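Local coordinates for diol-dehydratase (Roseburia inulinivorans, PDB 5I2A), which dehydrates 1,2-propanediol, probably through a glycyl radical and without vitamin B12, at residues F556-N560 with V719-P725; Y566-L571 with M649-P654; V696-V700 with S828-D832; T726-D730 with K835-Q839. One frame throughout, in Å; residues are numbered along the deposited sequence.

How the interactions relate
Helix 558-574 is the first to be used: its N-terminal turn pairs with 719-725 in interaction 1, closing a long loop. Nested inside that loop, interaction 2 ties a later part of the same helix to the end of helix 637-651. Next, 696-700 leads into helix 699-703 and opens interaction 3, which closes only at 828-832 on the last helix, so interactions 1 and 3 cross. Interaction 4 starts at 726-730, just after interaction 1 has closed, and ends at the last modelled residues, 835-839; it crosses interaction 3. Asn699 of interaction 3 also bonds Val719 of interaction 1, joining these contacts directly.

Interaction 1: residues F556-N560 with V719-P725; sequences FGIAN and VADGVGP
The methyl groups of Ala559 and Ala720 meet 4.0 Å apart, CB to CB, with Val719 and Val723 adding further apolar contacts. Val723 CG1 meets Ile558 CD1, while Val719 CG2 comes to the edge of the Phe556 ring, near its plane. Ala559 CB also rests on the carbonyl oxygen Gly724 O, at 3.5 Å. The architecture here is a strand-to-helix junction: strand 548-556 ends at Phe556, Gly557 occupies the N-cap position, and helix 558-574 begins. Facing it, residues Asp721 to Gly724 make a type II' turn with Gly722 at a positive phi. Between the two backbones lie ordered waters. One takes a bond from Gly557 N at 2.8 Å, and another accepts from Ala559 N and donates to Gly722 O and Gly724 O. At the polar edge Asn560 crosses Val719 at about a right angle, and its OD1 accepts Ala720 N at 2.8 Å in a nearly straight bond (170°). The donor lies in the carbonyl plane, on a lone pair. Asn560 ND2 is held in turn by Asp711, which fixes the amide's rotation. A leucine here would probably leave the buried Ala720 N-H without its acceptor and Asp711 without its amide partner.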
loop_
_atom_site.group_PDB
_atom_site.type_symbol
_atom_site.label_atom_id
_atom_site.label_comp_id
_atom_site.label_asym_id
_atom_site.label_seq_id
_atom_site.Cartn_x
_atom_site.Cartn_y
_atom_site.Cartn_z
ATOM N N PHE A 556 27.372 13.034 14.012
ATOM C CA PHE A 556 27.865 13.509 15.299
ATOM C C PHE A 556 29.359 13.304 15.450
ATOM O O PHE A 556 29.868 12.238 15.137
ATOM C CB PHE A 556 27.171 12.770 16.446
ATOM C CG PHE A 556 25.745 13.201 16.707
ATOM C CD1 PHE A 556 24.748 12.963 15.781
ATOM C CD2 PHE A 556 25.402 13.797 17.920
ATOM C CE1 PHE A 556 23.434 13.334 16.040
ATOM C CE2 PHE A 556 24.090 14.162 18.196
ATOM C CZ PHE A 556 23.108 13.936 17.250
ATOM N N GLY A 557 30.054 14.304 15.971
ATOM C CA GLY A 557 31.400 14.104 16.460
ATOM C C GLY A 557 32.543 14.491 15.545
ATOM O O GLY A 557 33.659 13.989 15.710
ATOM N N ILE A 558 32.287 15.383 14.596
ATOM C CA ILE A 558 33.338 15.802 13.661
ATOM C C ILE A 558 34.639 16.256 14.365
ATOM O O ILE A 558 35.730 15.840 13.969
ATOM C CB ILE A 558 32.848 16.928 12.742
ATOM C CG1 ILE A 558 32.016 16.338 11.608
ATOM C CG2 ILE A 558 34.014 17.663 12.129
ATOM C CD1 ILE A 558 31.546 17.365 10.601
ATOM N N ALA A 559 34.531 17.092 15.399
ATOM C CA ALA A 559 35.731 17.539 16.125
ATOM C C ALA A 559 36.481 16.352 16.733
ATOM O O ALA A 559 37.707 16.262 16.630
ATOM C CB ALA A 559 35.371 18.566 17.232
ATOM N N ASN A 560 35.739 15.452 17.373
ATOM C CA ASN A 560 36.348 14.288 18.016
ATOM C C ASN A 560 37.082 13.428 16.993
ATOM O O ASN A 560 38.210 13.010 17.232
ATOM C CB ASN A 560 35.296 13.450 18.748
ATOM C CG ASN A 560 34.492 14.268 19.738
ATOM O OD1 ASN A 560 33.345 14.616 19.475
ATOM N ND2 ASN A 560 35.103 14.601 20.873
ATOM N N VAL A 719 30.128 13.575 23.102
ATOM C CA VAL A 719 30.874 13.971 21.909
ATOM C C VAL A 719 30.559 15.441 21.638
ATOM O O VAL A 719 29.714 16.016 22.307
ATOM C CB VAL A 719 30.534 13.093 20.682
ATOM C CG1 VAL A 719 30.994 11.673 20.918
ATOM C CG2 VAL A 719 29.051 13.134 20.382
ATOM N N ALA A 720 31.245 16.052 20.679
ATOM C CA ALA A 720 31.033 17.466 20.360
ATOM C C ALA A 720 29.607 17.780 19.900
ATOM O O ALA A 720 28.895 16.929 19.377
ATOM C CB ALA A 720 32.027 17.922 19.289
ATOM N N ASP A 721 29.194 19.016 20.123
ATOM C CA ASP A 721 27.889 19.467 19.681
ATOM C C ASP A 721 28.025 20.171 18.348
ATOM O O ASP A 721 28.611 21.242 18.275
ATOM C CB ASP A 721 27.250 20.398 20.719
ATOM C CG ASP A 721 28.202 21.498 21.192
ATOM O OD1 ASP A 721 29.349 21.189 21.557
ATOM O OD2 ASP A 721 27.799 22.671 21.206
ATOM N N GLY A 722 27.502 19.558 17.292
ATOM C CA GLY A 722 27.528 20.151 15.966
ATOM C C GLY A 722 28.861 20.073 15.250
ATOM O O GLY A 722 29.548 19.061 15.327
ATOM N N VAL A 723 29.220 21.148 14.549
ATOM C CA VAL A 723 30.475 21.198 13.804
ATOM C C VAL A 723 31.552 22.015 14.523
ATOM O O VAL A 723 32.660 22.130 14.031
ATOM C CB VAL A 723 30.270 21.786 12.371
ATOM C CG1 VAL A 723 29.327 20.911 11.582
ATOM C CG2 VAL A 723 29.735 23.198 12.437
ATOM N N GLY A 724 31.230 22.572 15.688
ATOM C CA GLY A 724 32.201 23.350 16.446
ATOM C C GLY A 724 33.280 22.502 17.122
ATOM O O GLY A 724 33.174 21.280 17.201
ATOM N N PRO A 725 34.325 23.156 17.636
ATOM C CA PRO A 725 35.446 22.457 18.269
ATOM C C PRO A 725 35.064 21.849 19.604
ATOM O O PRO A 725 34.071 22.245 20.206
ATOM C CB PRO A 725 36.489 23.561 18.470
ATOM C CG PRO A 725 36.000 24.723 17.660
ATOM C CD PRO A 725 34.521 24.612 17.628
HETATM O O HOH W 1 28.731 16.605 16.721
HETATM O O HOH W 2 29.565 16.552 13.678
HETATM O O HOH W 3 32.245 19.006 16.042
#

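Interaction 2: residues Y566-L571 with M649-P654; sequences YTIKKL and MILELP
Thr567 OG1 touches Leu653 CD1 at 3.5 Å and lies 3.9 Å from Ile650 CG2, yet its polar partners are elsewhere: it is hydrogen-bonded to Pro710 O and more weakly to Asp563 O, one turn earlier in its own helix. The hydroxyl is therefore satisfied although the surface pressed against it is aliphatic. With chi1 at -73°, OG1 stands beside the backbone N and CG2 is turned the other way, where it meets Ile650 CG1 at 3.7 Å; the two side chains cross at about a right angle. Leu571, one turn further on, is the most deeply engaged on this side. Its CD1 touches Met649 CE at 3.6 Å, Leu653 CD1 at 3.7 Å and Ile650 CG1 at 3.8 Å. Leu571 and Leu653 reach toward each other tip to tip, whereas Met649 slides past Leu571 in the opposite direction, its chain bent at chi3 (-70°) to bring the methyl in. At the other end of the contact Tyr566 crosses Pro654 at about a right angle, its OH 3.4 Å from Pro654 CG, and the Leu653 CD2 methyl approaches the same ring obliquely. Lys570 CG of the same helix lies over one face of that ring, toward its rim. No hydrogen bond passes between the two segments; they meet by van der Waals packing, mostly of apolar groups. The whole joins helix 558-574 to the C-terminal end of helix 637-651 and the chain just beyond it, with helix 661-678 closing over Tyr566 through Glu662, Val663 and Leu666.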
loop_
_atom_site.group_PDB
_atom_site.type_symbol
_atom_site.label_atom_id
_atom_site.label_comp_id
_atom_site.label_asym_id
_atom_site.label_seq_id
_atom_site.Cartn_x
_atom_site.Cartn_y
_atom_site.Cartn_z
ATOM N N TYR A 566 44.107 13.123 13.800
ATOM C CA TYR A 566 45.351 13.870 13.920
ATOM C C TYR A 566 46.312 13.203 14.924
ATOM O O TYR A 566 47.485 13.038 14.640
ATOM C CB TYR A 566 45.076 15.318 14.324
ATOM C CG TYR A 566 46.324 16.169 14.320
ATOM C CD1 TYR A 566 46.859 16.645 13.127
ATOM C CD2 TYR A 566 46.980 16.477 15.502
ATOM C CE1 TYR A 566 48.008 17.417 13.114
ATOM C CE2 TYR A 566 48.130 17.249 15.499
ATOM C CZ TYR A 566 48.636 17.714 14.303
ATOM O OH TYR A 566 49.775 18.469 14.297
ATOM N N THR A 567 45.806 12.832 16.093
ATOM C CA THR A 567 46.584 12.059 17.057
ATOM C C THR A 567 47.257 10.839 16.412
ATOM O O THR A 567 48.462 10.611 16.563
ATOM C CB THR A 567 45.709 11.575 18.202
ATOM O OG1 THR A 567 45.392 12.677 19.055
ATOM C CG2 THR A 567 46.415 10.472 19.009
ATOM N N ILE A 568 46.464 10.076 15.673
ATOM C CA ILE A 568 46.935 8.842 15.058
ATOM C C ILE A 568 47.993 9.125 14.008
ATOM O O ILE A 568 49.038 8.480 13.983
ATOM C CB ILE A 568 45.773 8.063 14.434
ATOM C CG1 ILE A 568 44.827 7.591 15.543
ATOM C CG2 ILE A 568 46.285 6.876 13.616
ATOM C CD1 ILE A 568 43.440 7.274 15.061
ATOM N N LYS A 569 47.723 10.115 13.163
ATOM C CA LYS A 569 48.650 10.497 12.112
ATOM C C LYS A 569 49.988 10.975 12.683
ATOM O O LYS A 569 51.039 10.526 12.235
ATOM C CB LYS A 569 48.039 11.577 11.226
ATOM C CG LYS A 569 48.861 11.915 10.006
ATOM C CD LYS A 569 48.371 13.203 9.362
ATOM C CE LYS A 569 48.884 13.342 7.933
ATOM N NZ LYS A 569 48.833 14.746 7.462
ATOM N N LYS A 570 49.942 11.855 13.681
ATOM C CA LYS A 570 51.152 12.444 14.267
ATOM C C LYS A 570 51.918 11.537 15.220
ATOM O O LYS A 570 53.092 11.270 15.005
ATOM C CB LYS A 570 50.815 13.723 15.018
ATOM C CG LYS A 570 50.570 14.904 14.133
ATOM C CD LYS A 570 51.748 15.178 13.239
ATOM C CE LYS A 570 51.440 16.334 12.318
ATOM N NZ LYS A 570 52.482 16.513 11.273
ATOM N N LEU A 571 51.257 11.056 16.263
ATOM C CA LEU A 571 51.950 10.330 17.321
ATOM C C LEU A 571 52.218 8.861 17.006
ATOM O O LEU A 571 53.165 8.293 17.529
ATOM C CB LEU A 571 51.168 10.430 18.629
ATOM C CG LEU A 571 50.908 11.851 19.110
ATOM C CD1 LEU A 571 50.305 11.833 20.498
ATOM C CD2 LEU A 571 52.205 12.642 19.085
ATOM N N MET A 649 50.459 13.734 26.280
ATOM C CA MET A 649 50.992 14.200 25.007
ATOM C C MET A 649 49.863 14.399 23.992
ATOM O O MET A 649 49.971 15.241 23.111
ATOM C CB MET A 649 52.073 13.263 24.445
ATOM C CG MET A 649 51.791 11.781 24.485
ATOM S SD MET A 649 53.279 10.852 24.014
ATOM C CE MET A 649 53.325 11.259 22.298
ATOM N N ILE A 650 48.772 13.648 24.133
ATOM C CA ILE A 650 47.623 13.843 23.254
ATOM C C ILE A 650 46.945 15.191 23.546
ATOM O O ILE A 650 46.617 15.928 22.628
ATOM C CB ILE A 650 46.612 12.686 23.378
ATOM C CG1 ILE A 650 47.093 11.488 22.550
ATOM C CG2 ILE A 650 45.232 13.117 22.902
ATOM C CD1 ILE A 650 46.358 10.215 22.835
ATOM N N LEU A 651 46.765 15.525 24.820
ATOM C CA LEU A 651 46.130 16.797 25.174
ATOM C C LEU A 651 46.959 18.022 24.791
ATOM O O LEU A 651 46.420 19.123 24.694
ATOM C CB LEU A 651 45.817 16.847 26.666
ATOM C CG LEU A 651 44.802 15.819 27.169
ATOM C CD1 LEU A 651 44.548 16.004 28.655
ATOM C CD2 LEU A 651 43.507 15.915 26.386
ATOM N N GLU A 652 48.256 17.828 24.557
ATOM C CA GLU A 652 49.150 18.923 24.172
ATOM C C GLU A 652 49.203 19.165 22.670
ATOM O O GLU A 652 49.732 20.176 22.237
ATOM C CB GLU A 652 50.570 18.662 24.683
ATOM C CG GLU A 652 50.729 18.942 26.161
ATOM C CD GLU A 652 52.001 18.345 26.735
ATOM O OE1 GLU A 652 52.769 17.720 25.966
ATOM O OE2 GLU A 652 52.221 18.489 27.960
ATOM N N LEU A 653 48.671 18.240 21.877
ATOM C CA LEU A 653 48.666 18.410 20.423
ATOM C C LEU A 653 47.820 19.614 19.996
ATOM O O LEU A 653 46.889 20.005 20.695
ATOM C CB LEU A 653 48.154 17.146 19.735
ATOM C CG LEU A 653 49.028 15.891 19.809
ATOM C CD1 LEU A 653 48.248 14.661 19.370
ATOM C CD2 LEU A 653 50.260 16.064 18.947
ATOM N N PRO A 654 48.157 20.221 18.853
ATOM C CA PRO A 654 47.235 21.221 18.305
ATOM C C PRO A 654 45.871 20.586 18.005
ATOM O O PRO A 654 45.828 19.429 17.620
ATOM C CB PRO A 654 47.935 21.694 17.020
ATOM C CG PRO A 654 49.004 20.689 16.752
ATOM C CD PRO A 654 49.390 20.099 18.062
#

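Interaction 3: residues V696-V700 with S828-D832; sequences VSANV and SLQDD
Val700 and Leu829 come closest in the backbone, 6.6 Å between CA atoms, where the early part of helix 699-703 lies beside helix 827-835. This is the glycyl radical enzyme fold near its C terminus: helix 827-835 follows the loop that holds Gly817, the predicted radical site, and Ser697 also touches Tyr818 of that loop. Val700 fills the centre. Its CG2 packs 3.7 Å from Asp832 CB and 4.1 Å from Leu829 CD1, and CG1 reaches toward Ser828, 3.9 Å from its OG. Leu829, with CG anti to the backbone N (chi1 178°), brings its end in toward 696-700, so that CD2 lies 3.9 Å from Ser697 CB. The Ser697 hydroxyl is turned to other partners, Glu336 O and Ala339 N. Beside this apolar patch sits the polar pair. Asn699 and Asp832 arrive from opposite directions, and Asn699 ND2 donates to Asp832 OD2 at 2.9 Å. Its amide is shared, since ND2 also bonds Val719 O, which ties the helix to the 719-725 loop. Asp832 OD1 makes a salt bridge with Lys835, so each carboxylate oxygen has a partner and the charge is likely to be steadied by the lysine. A valine in place of Asp832 would probably leave Lys835 without its ionic mate and one N-H of Asn699 without an acceptor. The amide and carboxylate planes lie 52° apart, and ND2 meets OD2 from above the carboxylate plane, 37° out of it, while remaining nearly within its own amide plane.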
loop_
_atom_site.group_PDB
_atom_site.type_symbol
_atom_site.label_atom_id
_atom_site.label_comp_id
_atom_site.label_asym_id
_atom_site.label_seq_id
_atom_site.Cartn_x
_atom_site.Cartn_y
_atom_site.Cartn_z
ATOM N N VAL A 696 21.063 18.332 18.393
ATOM C CA VAL A 696 19.971 18.519 19.354
ATOM C C VAL A 696 20.605 18.370 20.747
ATOM O O VAL A 696 21.613 19.013 20.997
ATOM C CB VAL A 696 18.794 17.561 19.128
ATOM C CG1 VAL A 696 17.522 18.143 19.772
ATOM C CG2 VAL A 696 18.551 17.376 17.627
ATOM N N SER A 697 20.088 17.519 21.635
ATOM C CA SER A 697 20.814 17.309 22.890
ATOM C C SER A 697 21.444 15.910 22.934
ATOM O O SER A 697 21.901 15.455 23.983
ATOM C CB SER A 697 19.899 17.522 24.111
ATOM O OG SER A 697 18.919 16.505 24.256
ATOM N N ALA A 698 21.498 15.257 21.779
ATOM C CA ALA A 698 21.845 13.837 21.703
ATOM C C ALA A 698 23.335 13.546 21.731
ATOM O O ALA A 698 23.737 12.378 21.763
ATOM C CB ALA A 698 21.227 13.218 20.446
ATOM N N ASN A 699 24.162 14.592 21.722
ATOM C CA ASN A 699 25.596 14.385 21.803
ATOM C C ASN A 699 25.967 13.844 23.190
ATOM O O ASN A 699 26.960 13.158 23.333
ATOM C CB ASN A 699 26.365 15.668 21.505
ATOM C CG ASN A 699 26.064 16.769 22.511
ATOM O OD1 ASN A 699 24.914 17.120 22.731
ATOM N ND2 ASN A 699 27.098 17.285 23.144
ATOM N N VAL A 700 25.142 14.122 24.192
ATOM C CA VAL A 700 25.382 13.566 25.528
ATOM C C VAL A 700 25.069 12.049 25.578
ATOM O O VAL A 700 25.961 11.272 25.873
ATOM C CB VAL A 700 24.586 14.356 26.593
ATOM C CG1 VAL A 700 24.654 13.669 27.949
ATOM C CG2 VAL A 700 25.112 15.796 26.646
ATOM N N SER A 828 23.543 15.835 33.618
ATOM C CA SER A 828 24.525 15.514 32.587
ATOM C C SER A 828 24.453 16.509 31.411
ATOM O O SER A 828 25.476 16.892 30.846
ATOM C CB SER A 828 24.350 14.067 32.101
ATOM O OG SER A 828 23.082 13.869 31.506
ATOM N N LEU A 829 23.255 16.942 31.047
ATOM C CA LEU A 829 23.131 17.914 29.958
ATOM C C LEU A 829 23.578 19.302 30.427
ATOM O O LEU A 829 24.289 20.002 29.720
ATOM C CB LEU A 829 21.697 17.950 29.424
ATOM C CG LEU A 829 21.415 18.963 28.309
ATOM C CD1 LEU A 829 22.375 18.796 27.141
ATOM C CD2 LEU A 829 19.986 18.804 27.845
ATOM N N GLN A 830 23.163 19.687 31.632
ATOM C CA GLN A 830 23.650 20.929 32.236
ATOM C C GLN A 830 25.171 20.970 32.267
ATOM O O GLN A 830 25.772 21.975 31.912
ATOM C CB GLN A 830 23.124 21.092 33.660
ATOM C CG GLN A 830 21.628 21.346 33.792
ATOM C CD GLN A 830 21.230 21.481 35.257
ATOM O OE1 GLN A 830 21.976 21.066 36.135
ATOM N NE2 GLN A 830 20.060 22.051 35.520
ATOM N N ASP A 831 25.793 19.873 32.696
ATOM C CA ASP A 831 27.253 19.820 32.749
ATOM C C ASP A 831 27.883 19.992 31.368
ATOM O O ASP A 831 28.928 20.614 31.244
ATOM C CB ASP A 831 27.744 18.503 33.356
ATOM C CG ASP A 831 27.460 18.394 34.854
ATOM O OD1 ASP A 831 27.090 19.408 35.487
ATOM O OD2 ASP A 831 27.641 17.286 35.394
ATOM N N ASP A 832 27.262 19.412 30.340
ATOM C CA ASP A 832 27.790 19.546 28.991
ATOM C C ASP A 832 27.788 21.018 28.580
ATOM O O ASP A 832 28.750 21.520 28.019
ATOM C CB ASP A 832 26.986 18.711 27.985
ATOM C CG ASP A 832 27.689 18.598 26.634
ATOM O OD1 ASP A 832 28.868 18.207 26.615
ATOM O OD2 ASP A 832 27.073 18.905 25.597
#

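Interaction 4: residues T726-D730 with K835-Q839; sequences TSGFD and KRTEQ
A chi1 of 50° on Asp730 places its carboxylate between the backbone N and the carbonyl carbon, and a chi1 of -47° on Thr837 turns OG1 beside its own N, so that the two groups face each other from opposite directions. Thr837 OG1 donates to Asp730 OD1 over a short 2.5 Å, arriving on the syn side and 18° out of the carboxylate plane. The same hydroxyl accepts Gly728 N at 2.8 Å, and that N-H points almost straight at it. Gly728 and Ser727 form the corner of a type II turn, closed by Phe729 N to Thr726 O; the backbone angles of Gly728 would push any CB into the preceding carbonyl oxygen, which calls for glycine. The second carboxylate oxygen, Asp730 OD2, receives Gln839 NE2 at 3.0 Å, nearly along its C-O axis. Gln839 reaches it with its chain folded at chi2, and a water bridges its OE1 to Asp730 O. At the other end Ser727 packs on backbone: its CB is 3.3 Å from Lys835 O and its OG 3.3 Å from Arg836 CA. Two waters also bond Ser727 OG, and one of them accepts Thr837 N. Lys835 pairs with Asp832, and Arg836 turns away to Val815 O. The contact thus fastens the last modelled residues to the loop ahead of helix 734-741. The Thr837 hydroxyl accepts one hydrogen bond, from the turn, and donates one, to Asp730, whose two oxygens are each held by a donor, consistent with an ionised carboxylate.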
loop_
_atom_site.group_PDB
_atom_site.type_symbol
_atom_site.label_atom_id
_atom_site.label_comp_id
_atom_site.label_asym_id
_atom_site.label_seq_id
_atom_site.Cartn_x
_atom_site.Cartn_y
_atom_site.Cartn_z
ATOM N N THR A 726 35.870 20.904 20.063
ATOM C CA THR A 726 35.638 20.265 21.345
ATOM C C THR A 726 35.863 21.270 22.481
ATOM O O THR A 726 36.796 22.073 22.433
ATOM C CB THR A 726 36.548 19.041 21.511
ATOM O OG1 THR A 726 36.034 17.959 20.732
ATOM C CG2 THR A 726 36.633 18.608 22.963
ATOM N N SER A 727 34.988 21.243 23.480
ATOM C CA SER A 727 35.105 22.141 24.639
ATOM C C SER A 727 36.489 22.124 25.291
ATOM O O SER A 727 37.022 21.069 25.614
ATOM C CB SER A 727 34.056 21.777 25.684
ATOM O OG SER A 727 32.758 21.916 25.136
ATOM N N GLY A 728 37.068 23.305 25.474
ATOM C CA GLY A 728 38.371 23.424 26.105
ATOM C C GLY A 728 39.520 23.208 25.136
ATOM O O GLY A 728 40.668 23.385 25.511
ATOM N N PHE A 729 39.220 22.818 23.896
ATOM C CA PHE A 729 40.272 22.571 22.901
ATOM C C PHE A 729 40.500 23.796 22.029
ATOM O O PHE A 729 41.577 23.975 21.461
ATOM C CB PHE A 729 39.929 21.363 22.011
ATOM C CG PHE A 729 40.254 20.024 22.626
ATOM C CD1 PHE A 729 40.708 19.928 23.935
ATOM C CD2 PHE A 729 40.125 18.863 21.880
ATOM C CE1 PHE A 729 41.018 18.695 24.496
ATOM C CE2 PHE A 729 40.426 17.626 22.427
ATOM C CZ PHE A 729 40.870 17.539 23.745
ATOM N N ASP A 730 39.476 24.634 21.901
ATOM C CA ASP A 730 39.616 25.871 21.144
ATOM C C ASP A 730 40.125 26.974 22.076
ATOM O O ASP A 730 39.361 27.568 22.838
ATOM C CB ASP A 730 38.295 26.268 20.485
ATOM C CG ASP A 730 37.119 26.246 21.451
ATOM O OD1 ASP A 730 37.042 25.336 22.297
ATOM O OD2 ASP A 730 36.275 27.154 21.372
ATOM N N LYS A 835 30.546 23.105 30.508
ATOM C CA LYS A 835 31.953 22.988 30.159
ATOM C C LYS A 835 32.275 23.506 28.750
ATOM O O LYS A 835 33.438 23.530 28.369
ATOM C CB LYS A 835 32.438 21.545 30.305
ATOM C CG LYS A 835 32.163 20.651 29.130
ATOM C CD LYS A 835 32.923 19.329 29.260
ATOM C CE LYS A 835 32.591 18.397 28.083
ATOM N NZ LYS A 835 31.195 17.862 28.150
ATOM N N ARG A 836 31.265 23.924 27.990
ATOM C CA ARG A 836 31.521 24.522 26.680
ATOM C C ARG A 836 32.470 25.705 26.828
ATOM O O ARG A 836 32.400 26.441 27.811
ATOM C CB ARG A 836 30.227 24.974 26.011
ATOM C CG ARG A 836 29.346 23.823 25.537
ATOM C CD ARG A 836 28.043 24.349 24.967
ATOM N NE ARG A 836 27.105 23.276 24.636
ATOM C CZ ARG A 836 25.869 23.484 24.199
ATOM N NH1 ARG A 836 25.424 24.727 24.024
ATOM N NH2 ARG A 836 25.080 22.449 23.926
ATOM N N THR A 837 33.373 25.855 25.872
ATOM C CA THR A 837 34.369 26.930 25.908
ATOM C C THR A 837 33.726 28.312 26.005
ATOM O O THR A 837 32.834 28.656 25.239
ATOM C CB THR A 837 35.271 26.897 24.666
ATOM O OG1 THR A 837 35.716 25.556 24.442
ATOM C CG2 THR A 837 36.476 27.812 24.851
ATOM N N GLU A 838 34.159 29.090 26.985
ATOM C CA GLU A 838 33.715 30.471 27.107
ATOM C C GLU A 838 34.692 31.368 26.355
ATOM O O GLU A 838 35.867 31.403 26.694
ATOM C CB GLU A 838 33.629 30.882 28.578
ATOM C CG GLU A 838 33.488 32.370 28.763
ATOM C CD GLU A 838 33.691 32.790 30.207
ATOM O OE1 GLU A 838 32.978 32.271 31.096
ATOM O OE2 GLU A 838 34.576 33.633 30.439
ATOM N N GLN A 839 34.226 32.068 25.324
ATOM C CA GLN A 839 35.115 32.938 24.549
ATOM C C GLN A 839 35.409 34.235 25.307
ATOM O O GLN A 839 34.515 35.075 25.462
ATOM C CB GLN A 839 34.514 33.272 23.178
ATOM C CG GLN A 839 34.134 32.060 22.321
ATOM C CD GLN A 839 35.297 31.130 22.053
ATOM O OE1 GLN A 839 36.438 31.563 21.874
ATOM N NE2 GLN A 839 35.017 29.835 22.040
HETATM O O HOH W 4 30.752 20.675 26.271
HETATM O O HOH W 5 32.459 24.180 23.492
HETATM O O HOH W 6 39.093 30.196 22.379
#